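Local coordinates for protein 11R-lipoxygenase (Gersemia fruticosa, PDB 3VF1) that is a calcium-regulated lipoxygenase, a non-heme iron dioxygenase that probably inserts molecular oxygen into polyunsaturated fatty acids at carbon 11 with R stereochemistry, at residues A[269-273]-A[306-311]; A[287-291]-A[346-350]; A[278-282]-A[349-355]; A[374-378]-A[596-601]. All blocks are in the same frame, centred on the assembly; numbering follows the deposited sequence.

Contact 1: residues A[269-273]-A[306-311]; sequences VIRRC and IFITDY
A short edge strand pairs here with its antiparallel neighbour. Val269 enters with non-extended backbone angles (phi/psi -106/-49), and its CA-CB bond points toward 306-311; with chi1 t, CG1 lies over one face of the Tyr311 ring, 3.9 Å from Tyr311 CZ. Its carbonyl makes no direct bond to 306-311; water 1 bridges instead, donating to Val269 O (2.7 Å) and Ile308 O (3.2 Å) and accepting from Asp310 N (3.1 Å). Ile270 is extended and packs CG1 on Phe307 CB at 3.8 Å, while its CA approaches Ile308 O at 3.5 Å in a CA-H...O contact. Arg271 forms the hydrogen-bonded pair with Ile308, CA atoms 5.6 Å apart: Arg271 N to Ile308 O is 3.1 Å and Ile308 N to Arg271 O 2.8 Å. Its p rotamer carries the guanidinium off to a hydrogen bond with Gln481. Arg272 and Phe307 follow as the non-hydrogen-bonded pair, CA-CA 4.2 Å; the all-t Arg272 side chain leads away to a salt bridge with Asp274. Cys273 N then bonds Ile306 O at 2.8 Å, and Cys273 CB rests 3.7 Å from Ile308 CG2. Three main-chain hydrogen bonds thus add strand 271-272 to the edge of the five-stranded sheet, and the sealing around them is mostly apolar, both guanidinium groups finding their partners outside the pair.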
loop_
_atom_site.group_PDB
_atom_site.type_symbol
_atom_site.label_atom_id
_atom_site.label_comp_id
_atom_site.label_asym_id
_atom_site.label_seq_id
_atom_site.Cartn_x
_atom_site.Cartn_y
_atom_site.Cartn_z
ATOM N N VAL A 269 16.061 1.778 -5.419
ATOM C CA VAL A 269 17.439 1.370 -5.158
ATOM C C VAL A 269 18.485 2.167 -5.936
ATOM O O VAL A 269 19.463 2.637 -5.359
ATOM C CB VAL A 269 17.635 -0.129 -5.449
ATOM C CG1 VAL A 269 19.055 -0.553 -5.106
ATOM C CG2 VAL A 269 16.629 -0.953 -4.660
ATOM N N ILE A 270 18.287 2.315 -7.241
ATOM C CA ILE A 270 19.293 2.953 -8.082
ATOM C C ILE A 270 19.560 4.389 -7.641
ATOM O O ILE A 270 18.646 5.100 -7.225
ATOM C CB ILE A 270 18.885 2.944 -9.567
ATOM C CG1 ILE A 270 20.059 3.389 -10.439
ATOM C CG2 ILE A 270 17.674 3.841 -9.797
ATOM C CD1 ILE A 270 19.883 3.067 -11.910
ATOM N N ARG A 271 20.818 4.808 -7.731
ATOM C CA ARG A 271 21.195 6.167 -7.362
ATOM C C ARG A 271 22.482 6.594 -8.057
ATOM O O ARG A 271 23.295 5.758 -8.447
ATOM C CB ARG A 271 21.373 6.279 -5.849
ATOM C CG ARG A 271 22.565 5.518 -5.300
ATOM C CD ARG A 271 22.634 5.648 -3.793
ATOM N NE ARG A 271 22.650 7.049 -3.383
ATOM C CZ ARG A 271 22.186 7.504 -2.222
ATOM N NH1 ARG A 271 21.657 6.674 -1.332
ATOM N NH2 ARG A 271 22.247 8.801 -1.951
ATOM N N ARG A 272 22.661 7.903 -8.208
ATOM C CA ARG A 272 23.864 8.438 -8.830
ATOM C C ARG A 272 25.102 8.010 -8.051
ATOM O O ARG A 272 25.082 7.945 -6.824
ATOM C CB ARG A 272 23.798 9.963 -8.912
ATOM C CG ARG A 272 25.094 10.604 -9.385
ATOM C CD ARG A 272 24.968 12.113 -9.524
ATOM N NE ARG A 272 26.252 12.728 -9.855
ATOM C CZ ARG A 272 26.416 14.007 -10.177
ATOM N NH1 ARG A 272 25.375 14.829 -10.219
ATOM N NH2 ARG A 272 27.627 14.467 -10.464
ATOM N N CYS A 273 26.175 7.716 -8.778
ATOM C CA CYS A 273 27.423 7.274 -8.171
ATOM C C CYS A 273 28.566 8.183 -8.600
ATOM O O CYS A 273 28.989 8.160 -9.756
ATOM C CB CYS A 273 27.726 5.831 -8.573
ATOM S SG CYS A 273 29.245 5.163 -7.860
ATOM N N ILE A 306 26.878 8.087 -14.263
ATOM C CA ILE A 306 27.057 6.751 -13.705
ATOM C C ILE A 306 26.159 6.539 -12.494
ATOM O O ILE A 306 26.209 7.303 -11.533
ATOM C CB ILE A 306 28.518 6.517 -13.284
ATOM C CG1 ILE A 306 29.444 6.604 -14.501
ATOM C CG2 ILE A 306 28.666 5.165 -12.601
ATOM C CD1 ILE A 306 29.307 5.446 -15.466
ATOM N N PHE A 307 25.345 5.491 -12.546
ATOM C CA PHE A 307 24.443 5.156 -11.453
ATOM C C PHE A 307 24.713 3.737 -10.974
ATOM O O PHE A 307 25.305 2.938 -11.695
ATOM C CB PHE A 307 22.991 5.307 -11.906
ATOM C CG PHE A 307 22.642 6.701 -12.340
ATOM C CD1 PHE A 307 23.089 7.193 -13.555
ATOM C CD2 PHE A 307 21.872 7.523 -11.533
ATOM C CE1 PHE A 307 22.776 8.478 -13.955
ATOM C CE2 PHE A 307 21.555 8.806 -11.930
ATOM C CZ PHE A 307 22.008 9.283 -13.143
ATOM N N ILE A 308 24.277 3.427 -9.757
ATOM C CA ILE A 308 24.610 2.153 -9.133
ATOM C C ILE A 308 23.454 1.581 -8.319
ATOM O O ILE A 308 22.673 2.321 -7.727
ATOM C CB ILE A 308 25.832 2.312 -8.207
ATOM C CG1 ILE A 308 26.260 0.957 -7.635
ATOM C CG2 ILE A 308 25.521 3.290 -7.084
ATOM C CD1 ILE A 308 27.571 1.006 -6.873
ATOM N N THR A 309 23.355 0.255 -8.298
ATOM C CA THR A 309 22.398 -0.444 -7.449
ATOM C C THR A 309 23.144 -1.401 -6.525
ATOM O O THR A 309 23.577 -2.473 -6.950
ATOM C CB THR A 309 21.374 -1.249 -8.276
ATOM O OG1 THR A 309 22.056 -2.200 -9.101
ATOM C CG2 THR A 309 20.540 -0.328 -9.154
ATOM N N ASP A 310 23.292 -1.007 -5.264
ATOM C CA ASP A 310 24.050 -1.790 -4.293
ATOM C C ASP A 310 23.113 -2.533 -3.347
ATOM O O ASP A 310 22.346 -1.915 -2.610
ATOM C CB ASP A 310 24.972 -0.867 -3.491
ATOM C CG ASP A 310 25.861 -1.624 -2.521
ATOM O OD1 ASP A 310 25.570 -2.804 -2.233
ATOM O OD2 ASP A 310 26.853 -1.036 -2.039
ATOM N N TYR A 311 23.190 -3.861 -3.364
ATOM C CA TYR A 311 22.329 -4.691 -2.525
ATOM C C TYR A 311 23.086 -5.267 -1.331
ATOM O O TYR A 311 22.923 -6.432 -0.971
ATOM C CB TYR A 311 21.706 -5.806 -3.364
ATOM C CG TYR A 311 20.798 -5.265 -4.442
ATOM C CD1 TYR A 311 21.308 -4.867 -5.669
ATOM C CD2 TYR A 311 19.435 -5.127 -4.221
ATOM C CE1 TYR A 311 20.483 -4.358 -6.650
ATOM C CE2 TYR A 311 18.604 -4.620 -5.195
ATOM C CZ TYR A 311 19.133 -4.236 -6.407
ATOM O OH TYR A 311 18.303 -3.728 -7.378
HETATM O O HOH W 1 21.916 1.669 -4.711
HETATM O O HOH W 2 28.115 9.870 -11.694
#

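Contact 2: residues A[287-291]-A[346-350]; sequences VEKLL and PIAIQ
Segment 346-350, part of strand 344-350, offers one large side chain, Ile347, to three aliphatic residues of a tight turn. Residues 288-290 have helical backbone angles, and Leu290 N bonds Val287 O at 3.0 Å; the side chains of Val287, Leu290 and Leu291 meet the strand. The nearest CA pair is Val287 and Ile347, 6.3 Å apart. Ile347 is p at chi1 and t at chi2; its CD1 lies 4.3 Å from Val287 CB and 4.1 Å from Leu291 CD2. Val287, chi1 m, places CG1 3.3 Å from Ile347 O and 4.2 Å from Ala348 CB. Leu290 and Leu291 are both mt rotamers: Leu290 points toward the strand, its CD1 3.8 Å from Ile347 CB, whereas Leu291 starts sideways and only its end comes close. Ile347 and Ala348 form a classic beta bulge opposite Leu335. The turn following helix 284-287 therefore packs against the bulged part of strand 344-350, which in the sheet lies between 333-338 and 361-362, with Ile349 directed instead at helix 369-410.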
loop_
_atom_site.group_PDB
_atom_site.type_symbol
_atom_site.label_atom_id
_atom_site.label_comp_id
_atom_site.label_asym_id
_atom_site.label_seq_id
_atom_site.Cartn_x
_atom_site.Cartn_y
_atom_site.Cartn_z
ATOM N N VAL A 287 34.846 -1.325 -19.369
ATOM C CA VAL A 287 33.576 -0.727 -19.779
ATOM C C VAL A 287 33.710 0.439 -20.754
ATOM O O VAL A 287 32.709 1.037 -21.140
ATOM C CB VAL A 287 32.809 -0.212 -18.546
ATOM C CG1 VAL A 287 32.489 -1.361 -17.599
ATOM C CG2 VAL A 287 33.617 0.861 -17.833
ATOM N N GLU A 288 34.934 0.757 -21.161
ATOM C CA GLU A 288 35.179 1.974 -21.929
ATOM C C GLU A 288 34.414 2.024 -23.253
ATOM O O GLU A 288 33.857 3.062 -23.607
ATOM C CB GLU A 288 36.674 2.156 -22.193
ATOM C CG GLU A 288 37.009 3.490 -22.842
ATOM C CD GLU A 288 38.472 3.615 -23.210
ATOM O OE1 GLU A 288 39.066 2.609 -23.659
ATOM O OE2 GLU A 288 39.031 4.722 -23.046
ATOM N N LYS A 289 34.385 0.913 -23.983
ATOM C CA LYS A 289 33.734 0.889 -25.292
ATOM C C LYS A 289 32.210 0.865 -25.174
ATOM O O LYS A 289 31.503 1.006 -26.171
ATOM C CB LYS A 289 34.228 -0.297 -26.128
ATOM C CG LYS A 289 35.552 -0.033 -26.840
ATOM C CD LYS A 289 36.077 -1.271 -27.561
ATOM C CE LYS A 289 35.269 -1.602 -28.813
ATOM N NZ LYS A 289 35.553 -0.671 -29.945
ATOM N N LEU A 290 31.711 0.693 -23.954
ATOM C CA LEU A 290 30.278 0.770 -23.698
ATOM C C LEU A 290 29.850 2.224 -23.519
ATOM O O LEU A 290 28.687 2.571 -23.726
ATOM C CB LEU A 290 29.915 -0.032 -22.449
ATOM C CG LEU A 290 30.263 -1.518 -22.485
ATOM C CD1 LEU A 290 29.998 -2.159 -21.131
ATOM C CD2 LEU A 290 29.476 -2.218 -23.579
ATOM N N LEU A 291 30.798 3.073 -23.135
ATOM C CA LEU A 291 30.515 4.483 -22.901
ATOM C C LEU A 291 30.518 5.250 -24.217
ATOM O O LEU A 291 30.703 4.670 -25.287
ATOM C CB LEU A 291 31.559 5.087 -21.959
ATOM C CG LEU A 291 31.922 4.255 -20.727
ATOM C CD1 LEU A 291 32.918 5.003 -19.855
ATOM C CD2 LEU A 291 30.679 3.887 -19.936
ATOM N N PRO A 346 22.945 -1.307 -18.168
ATOM C CA PRO A 346 23.911 -1.957 -17.280
ATOM C C PRO A 346 25.254 -2.103 -17.985
ATOM O O PRO A 346 25.281 -2.477 -19.155
ATOM C CB PRO A 346 23.282 -3.328 -17.035
ATOM C CG PRO A 346 22.495 -3.594 -18.272
ATOM C CD PRO A 346 21.956 -2.261 -18.699
ATOM N N ILE A 347 26.348 -1.806 -17.294
ATOM C CA ILE A 347 27.670 -1.911 -17.902
ATOM C C ILE A 347 28.633 -2.776 -17.089
ATOM O O ILE A 347 29.707 -3.124 -17.572
ATOM C CB ILE A 347 28.300 -0.520 -18.117
ATOM C CG1 ILE A 347 28.459 0.212 -16.780
ATOM C CG2 ILE A 347 27.449 0.297 -19.073
ATOM C CD1 ILE A 347 29.235 1.509 -16.890
ATOM N N ALA A 348 28.249 -3.128 -15.866
ATOM C CA ALA A 348 29.106 -3.947 -15.014
ATOM C C ALA A 348 28.322 -4.526 -13.845
ATOM O O ALA A 348 27.404 -3.893 -13.333
ATOM C CB ALA A 348 30.281 -3.126 -14.507
ATOM N N ILE A 349 28.694 -5.733 -13.426
ATOM C CA ILE A 349 28.023 -6.405 -12.318
ATOM C C ILE A 349 29.002 -7.240 -11.499
ATOM O O ILE A 349 29.857 -7.932 -12.047
ATOM C CB ILE A 349 26.898 -7.331 -12.813
ATOM C CG1 ILE A 349 25.783 -6.517 -13.473
ATOM C CG2 ILE A 349 26.335 -8.151 -11.657
ATOM C CD1 ILE A 349 24.715 -7.372 -14.131
ATOM N N GLN A 350 28.865 -7.170 -10.180
ATOM C CA GLN A 350 29.640 -8.004 -9.270
ATOM C C GLN A 350 28.666 -8.705 -8.332
ATOM O O GLN A 350 27.899 -8.051 -7.635
ATOM C CB GLN A 350 30.631 -7.148 -8.482
ATOM C CG GLN A 350 31.580 -7.933 -7.594
ATOM C CD GLN A 350 32.571 -7.038 -6.874
ATOM O OE1 GLN A 350 33.524 -6.539 -7.474
ATOM N NE2 GLN A 350 32.350 -6.825 -5.582
#

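Contact 3: residues A[278-282]-A[349-355]; sequences ENFPV and IQLYQQP
Side-chain amides hold loop 278-282, between strand 271-272 and helix 284-287, against the end of strand 344-350 in the lipoxygenase domain. Ile349 turns its CA-CB bond away; its carbonyl carbon lies 4.4 Å from Phe280 CE1. Gln350 points toward the loop. Its CB sits 3.6 Å from Phe280 CE1, and the t,t side chain carries NE2 to Asn279 O at 2.9 Å; the same NE2 donates to Tyr352 O at 2.8 Å, so one nitrogen bonds both loop and turn. Gln353 O accepts from Asn279 ND2 at 3.0 Å, with a weak second bond from ND2 to Gln353 OE1 at 3.2 Å; Gln353 NE2 turns to Thr331 O and Asp310. With Asn279 chi1 at p, ND2 lies within reach of both acceptors; Asn279 CA is 5.7 Å from Gln354 CA. Pro355 CG lies 3.4 Å from Asn279 O and 3.8 Å from Pro281 CD. Pro281 centres an inverse gamma turn, Val282 N bonded to Phe280 O at 2.8 Å. Because side chains donate and main-chain carbonyls accept most of these bonds, an irregular loop is joined to a strand end and the following turn without strand pairing, while Phe280 and the two prolines add apolar packing.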
loop_
_atom_site.group_PDB
_atom_site.type_symbol
_atom_site.label_atom_id
_atom_site.label_comp_id
_atom_site.label_asym_id
_atom_site.label_seq_id
_atom_site.Cartn_x
_atom_site.Cartn_y
_atom_site.Cartn_z
ATOM N N GLU A 278 34.986 1.006 -2.688
ATOM C CA GLU A 278 36.304 0.383 -2.755
ATOM C C GLU A 278 36.212 -1.111 -3.068
ATOM O O GLU A 278 37.142 -1.692 -3.627
ATOM C CB GLU A 278 37.060 0.596 -1.443
ATOM C CG GLU A 278 36.396 -0.032 -0.227
ATOM C CD GLU A 278 37.108 0.320 1.066
ATOM O OE1 GLU A 278 36.677 -0.160 2.136
ATOM O OE2 GLU A 278 38.100 1.080 1.011
ATOM N N ASN A 279 35.086 -1.724 -2.715
ATOM C CA ASN A 279 34.889 -3.153 -2.938
ATOM C C ASN A 279 34.235 -3.465 -4.285
ATOM O O ASN A 279 33.753 -4.576 -4.506
ATOM C CB ASN A 279 34.050 -3.755 -1.808
ATOM C CG ASN A 279 32.696 -3.087 -1.666
ATOM O OD1 ASN A 279 32.589 -1.863 -1.718
ATOM N ND2 ASN A 279 31.652 -3.890 -1.491
ATOM N N PHE A 280 34.220 -2.483 -5.182
ATOM C CA PHE A 280 33.643 -2.660 -6.510
ATOM C C PHE A 280 34.617 -2.096 -7.541
ATOM O O PHE A 280 34.335 -1.084 -8.181
ATOM C CB PHE A 280 32.298 -1.936 -6.595
ATOM C CG PHE A 280 31.457 -2.323 -7.785
ATOM C CD1 PHE A 280 31.734 -3.457 -8.529
ATOM C CD2 PHE A 280 30.378 -1.536 -8.160
ATOM C CE1 PHE A 280 30.949 -3.799 -9.618
ATOM C CE2 PHE A 280 29.595 -1.873 -9.245
ATOM C CZ PHE A 280 29.881 -3.006 -9.974
ATOM N N PRO A 281 35.774 -2.755 -7.701
ATOM C CA PRO A 281 36.891 -2.248 -8.507
ATOM C C PRO A 281 36.663 -2.343 -10.016
ATOM O O PRO A 281 37.354 -3.100 -10.697
ATOM C CB PRO A 281 38.050 -3.154 -8.085
ATOM C CG PRO A 281 37.395 -4.445 -7.742
ATOM C CD PRO A 281 36.069 -4.081 -7.128
ATOM N N VAL A 282 35.707 -1.575 -10.529
ATOM C CA VAL A 282 35.456 -1.522 -11.964
ATOM C C VAL A 282 36.498 -0.645 -12.642
ATOM O O VAL A 282 36.633 0.533 -12.320
ATOM C CB VAL A 282 34.055 -0.961 -12.273
ATOM C CG1 VAL A 282 33.873 -0.771 -13.774
ATOM C CG2 VAL A 282 32.975 -1.877 -11.712
ATOM N N ILE A 349 28.694 -5.733 -13.426
ATOM C CA ILE A 349 28.023 -6.405 -12.318
ATOM C C ILE A 349 29.002 -7.240 -11.499
ATOM O O ILE A 349 29.857 -7.932 -12.047
ATOM C CB ILE A 349 26.898 -7.331 -12.813
ATOM C CG1 ILE A 349 25.783 -6.517 -13.473
ATOM C CG2 ILE A 349 26.335 -8.151 -11.657
ATOM C CD1 ILE A 349 24.715 -7.372 -14.131
ATOM N N GLN A 350 28.865 -7.170 -10.180
ATOM C CA GLN A 350 29.640 -8.004 -9.270
ATOM C C GLN A 350 28.666 -8.705 -8.332
ATOM O O GLN A 350 27.899 -8.051 -7.635
ATOM C CB GLN A 350 30.631 -7.148 -8.482
ATOM C CG GLN A 350 31.580 -7.933 -7.594
ATOM C CD GLN A 350 32.571 -7.038 -6.874
ATOM O OE1 GLN A 350 33.524 -6.539 -7.474
ATOM N NE2 GLN A 350 32.350 -6.825 -5.582
ATOM N N LEU A 351 28.692 -10.034 -8.317
ATOM C CA LEU A 351 27.660 -10.810 -7.630
ATOM C C LEU A 351 27.743 -10.720 -6.105
ATOM O O LEU A 351 26.716 -10.665 -5.430
ATOM C CB LEU A 351 27.706 -12.274 -8.075
ATOM C CG LEU A 351 27.466 -12.518 -9.567
ATOM C CD1 LEU A 351 27.502 -14.008 -9.876
ATOM C CD2 LEU A 351 26.146 -11.909 -10.019
ATOM N N TYR A 352 28.957 -10.702 -5.564
ATOM C CA TYR A 352 29.138 -10.610 -4.117
ATOM C C TYR A 352 29.869 -9.324 -3.745
ATOM O O TYR A 352 30.603 -8.762 -4.556
ATOM C CB TYR A 352 29.905 -11.824 -3.585
ATOM C CG TYR A 352 29.156 -13.136 -3.697
ATOM C CD1 TYR A 352 28.212 -13.507 -2.744
ATOM C CD2 TYR A 352 29.405 -14.014 -4.746
ATOM C CE1 TYR A 352 27.532 -14.713 -2.839
ATOM C CE2 TYR A 352 28.731 -15.220 -4.848
ATOM C CZ TYR A 352 27.797 -15.563 -3.893
ATOM O OH TYR A 352 27.132 -16.764 -3.997
ATOM N N GLN A 353 29.672 -8.872 -2.511
ATOM C CA GLN A 353 30.210 -7.592 -2.057
ATOM C C GLN A 353 31.735 -7.543 -2.126
ATOM O O GLN A 353 32.310 -6.582 -2.637
ATOM C CB GLN A 353 29.751 -7.303 -0.625
ATOM C CG GLN A 353 28.299 -6.864 -0.512
ATOM C CD GLN A 353 28.071 -5.464 -1.045
ATOM O OE1 GLN A 353 28.694 -4.506 -0.586
ATOM N NE2 GLN A 353 27.178 -5.338 -2.021
ATOM N N GLN A 354 32.386 -8.583 -1.613
ATOM C CA GLN A 354 33.843 -8.593 -1.504
ATOM C C GLN A 354 34.504 -9.229 -2.722
ATOM O O GLN A 354 34.224 -10.382 -3.051
ATOM C CB GLN A 354 34.266 -9.337 -0.236
ATOM C CG GLN A 354 33.799 -8.664 1.046
ATOM C CD GLN A 354 34.361 -7.263 1.201
ATOM O OE1 GLN A 354 35.528 -7.011 0.892
ATOM N NE2 GLN A 354 33.530 -6.341 1.675
ATOM N N PRO A 355 35.395 -8.480 -3.395
ATOM C CA PRO A 355 36.099 -8.996 -4.577
ATOM C C PRO A 355 36.934 -10.234 -4.258
ATOM O O PRO A 355 37.504 -10.323 -3.172
ATOM C CB PRO A 355 37.014 -7.834 -4.980
ATOM C CG PRO A 355 36.416 -6.626 -4.351
ATOM C CD PRO A 355 35.789 -7.096 -3.081
#

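Contact 4: residues A[374-378]-A[596-601]; sequences MAKLW and MRQPPP
Aromatic contacts dominate, and all of them involve Trp378, whose indole (chi1 m, chi2 95°) reaches out from helix 369-410 into the bend of loop 596-601. Met596 CG stands 3.4 Å from the centroid of the Trp378 six-membered ring, 13° off its normal, a CH-pi contact; Met596 SD, 4.4 Å from that centroid, adds a Met-aromatic one. Over the opposite face, Pro600 CB makes a second CH-pi contact 4.1 Å from the centroid. Gln598 O meets the ring at its edge, 3.1 Å from Trp378 CH2.

Aliphatic packing flanks the ring. The Met596 side chain, m,m,t, extends back to the helix and brings CE to 3.9 Å from Leu377 CB, while one helical turn before Trp378 the t,p,p side chain of Met374 places CG 4.1 Å from Pro601 CG. The backbones stay well apart, with Trp378 CA 7.7 Å from Pro600 CA and Met374 CA 8.5 Å from Pro601 CA.

Polar bonds join the loop to other parts of the domain: Arg597 makes a salt bridge with Asp225, and Met596 pairs through its backbone with Tyr328. What results is a tryptophan sandwiched between methionine and proline, fastening a proline-rich loop to a long helix of the catalytic lipoxygenase domain.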
loop_
_atom_site.group_PDB
_atom_site.type_symbol
_atom_site.label_atom_id
_atom_site.label_comp_id
_atom_site.label_asym_id
_atom_site.label_seq_id
_atom_site.Cartn_x
_atom_site.Cartn_y
_atom_site.Cartn_z
ATOM N N MET A 374 23.416 -14.373 -17.608
ATOM C CA MET A 374 23.412 -14.998 -16.292
ATOM C C MET A 374 23.630 -13.942 -15.210
ATOM O O MET A 374 22.904 -13.895 -14.217
ATOM C CB MET A 374 24.500 -16.073 -16.206
ATOM C CG MET A 374 24.674 -16.680 -14.816
ATOM S SD MET A 374 23.264 -17.674 -14.277
ATOM C CE MET A 374 23.563 -19.205 -15.162
ATOM N N ALA A 375 24.630 -13.092 -15.414
ATOM C CA ALA A 375 24.966 -12.059 -14.443
ATOM C C ALA A 375 23.767 -11.153 -14.179
ATOM O O ALA A 375 23.485 -10.800 -13.035
ATOM C CB ALA A 375 26.151 -11.241 -14.928
ATOM N N LYS A 376 23.061 -10.782 -15.243
ATOM C CA LYS A 376 21.903 -9.904 -15.123
ATOM C C LYS A 376 20.773 -10.565 -14.338
ATOM O O LYS A 376 20.102 -9.912 -13.540
ATOM C CB LYS A 376 21.409 -9.478 -16.508
ATOM C CG LYS A 376 22.334 -8.493 -17.211
ATOM C CD LYS A 376 21.718 -7.942 -18.488
ATOM C CE LYS A 376 21.481 -9.030 -19.524
ATOM N NZ LYS A 376 20.926 -8.475 -20.789
ATOM N N LEU A 377 20.563 -11.857 -14.564
ATOM C CA LEU A 377 19.503 -12.585 -13.879
ATOM C C LEU A 377 19.717 -12.581 -12.371
ATOM O O LEU A 377 18.765 -12.456 -11.606
ATOM C CB LEU A 377 19.417 -14.024 -14.394
ATOM C CG LEU A 377 18.883 -14.174 -15.822
ATOM C CD1 LEU A 377 19.112 -15.585 -16.343
ATOM C CD2 LEU A 377 17.406 -13.819 -15.880
ATOM N N TRP A 378 20.971 -12.710 -11.949
ATOM C CA TRP A 378 21.297 -12.738 -10.525
ATOM C C TRP A 378 21.141 -11.367 -9.876
ATOM O O TRP A 378 20.849 -11.269 -8.686
ATOM C CB TRP A 378 22.715 -13.269 -10.310
ATOM C CG TRP A 378 22.800 -14.770 -10.350
ATOM C CD1 TRP A 378 23.119 -15.549 -11.425
ATOM C CD2 TRP A 378 22.555 -15.670 -9.262
ATOM N NE1 TRP A 378 23.090 -16.876 -11.073
ATOM C CE2 TRP A 378 22.746 -16.978 -9.752
ATOM C CE3 TRP A 378 22.194 -15.497 -7.923
ATOM C CZ2 TRP A 378 22.587 -18.104 -8.949
ATOM C CZ3 TRP A 378 22.037 -16.618 -7.128
ATOM C CH2 TRP A 378 22.235 -17.903 -7.642
ATOM N N MET A 596 16.846 -18.753 -7.028
ATOM C CA MET A 596 17.798 -19.521 -7.816
ATOM C C MET A 596 18.020 -20.863 -7.132
ATOM O O MET A 596 18.182 -20.927 -5.916
ATOM C CB MET A 596 19.122 -18.768 -7.952
ATOM C CG MET A 596 19.054 -17.537 -8.847
ATOM S SD MET A 596 18.689 -17.935 -10.566
ATOM C CE MET A 596 18.955 -16.349 -11.350
ATOM N N ARG A 597 18.021 -21.936 -7.917
ATOM C CA ARG A 597 18.137 -23.283 -7.371
ATOM C C ARG A 597 19.576 -23.784 -7.384
ATOM O O ARG A 597 19.875 -24.847 -6.843
ATOM C CB ARG A 597 17.256 -24.246 -8.160
ATOM C CG ARG A 597 15.771 -24.011 -7.980
ATOM C CD ARG A 597 14.978 -25.021 -8.782
ATOM N NE ARG A 597 15.171 -24.829 -10.216
ATOM C CZ ARG A 597 15.186 -25.808 -11.116
ATOM N NH1 ARG A 597 15.022 -27.072 -10.748
ATOM N NH2 ARG A 597 15.368 -25.520 -12.397
ATOM N N GLN A 598 20.461 -23.018 -8.011
ATOM C CA GLN A 598 21.875 -23.360 -8.047
ATOM C C GLN A 598 22.694 -22.154 -7.626
ATOM O O GLN A 598 22.267 -21.017 -7.813
ATOM C CB GLN A 598 22.287 -23.785 -9.454
ATOM C CG GLN A 598 21.574 -25.021 -9.970
ATOM C CD GLN A 598 22.012 -26.281 -9.253
ATOM O OE1 GLN A 598 23.053 -26.304 -8.595
ATOM N NE2 GLN A 598 21.217 -27.337 -9.371
ATOM N N PRO A 599 23.877 -22.394 -7.047
ATOM C CA PRO A 599 24.751 -21.270 -6.707
ATOM C C PRO A 599 25.222 -20.554 -7.965
ATOM O O PRO A 599 25.173 -21.136 -9.047
ATOM C CB PRO A 599 25.926 -21.939 -5.986
ATOM C CG PRO A 599 25.910 -23.359 -6.447
ATOM C CD PRO A 599 24.473 -23.696 -6.697
ATOM N N PRO A 600 25.673 -19.301 -7.828
ATOM C CA PRO A 600 26.139 -18.538 -8.990
ATOM C C PRO A 600 27.397 -19.152 -9.587
ATOM O O PRO A 600 28.019 -19.998 -8.949
ATOM C CB PRO A 600 26.440 -17.157 -8.404
ATOM C CG PRO A 600 26.738 -17.415 -6.967
ATOM C CD PRO A 600 25.859 -18.565 -6.567
ATOM N N PRO A 601 27.768 -18.733 -10.803
ATOM C CA PRO A 601 28.988 -19.242 -11.436
ATOM C C PRO A 601 30.239 -18.725 -10.739
ATOM O O PRO A 601 30.224 -17.625 -10.187
ATOM C CB PRO A 601 28.899 -18.683 -12.859
ATOM C CG PRO A 601 28.081 -17.450 -12.728
ATOM C CD PRO A 601 27.082 -17.737 -11.644
#

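Contacts 1, 2 and 3 gather round one antiparallel sheet: contact 1 forms its 271-272 edge, while contacts 2 and 3 share Ile349 and Gln350 of strand 344-350. Ile306 CD1 meets Ile347 CD1 at 4.2 Å between contacts 1 and 2, and Asp310 OD1 lies 3.0 Å from Gln353 NE2, a probable hydrogen bond between contacts 1 and 3. Contact 4 brings in helix 369-410, with Ile349 CD1 3.8 Å from Ala375 O and Leu351 CD1 3.6 Å from Pro600 CB. That helix also carries the iron ligands His392 and His397; the Val269 side chain of contact 1 is about 12 Å from that of His392, whereas contacts 2 to 4 lie away from the iron site.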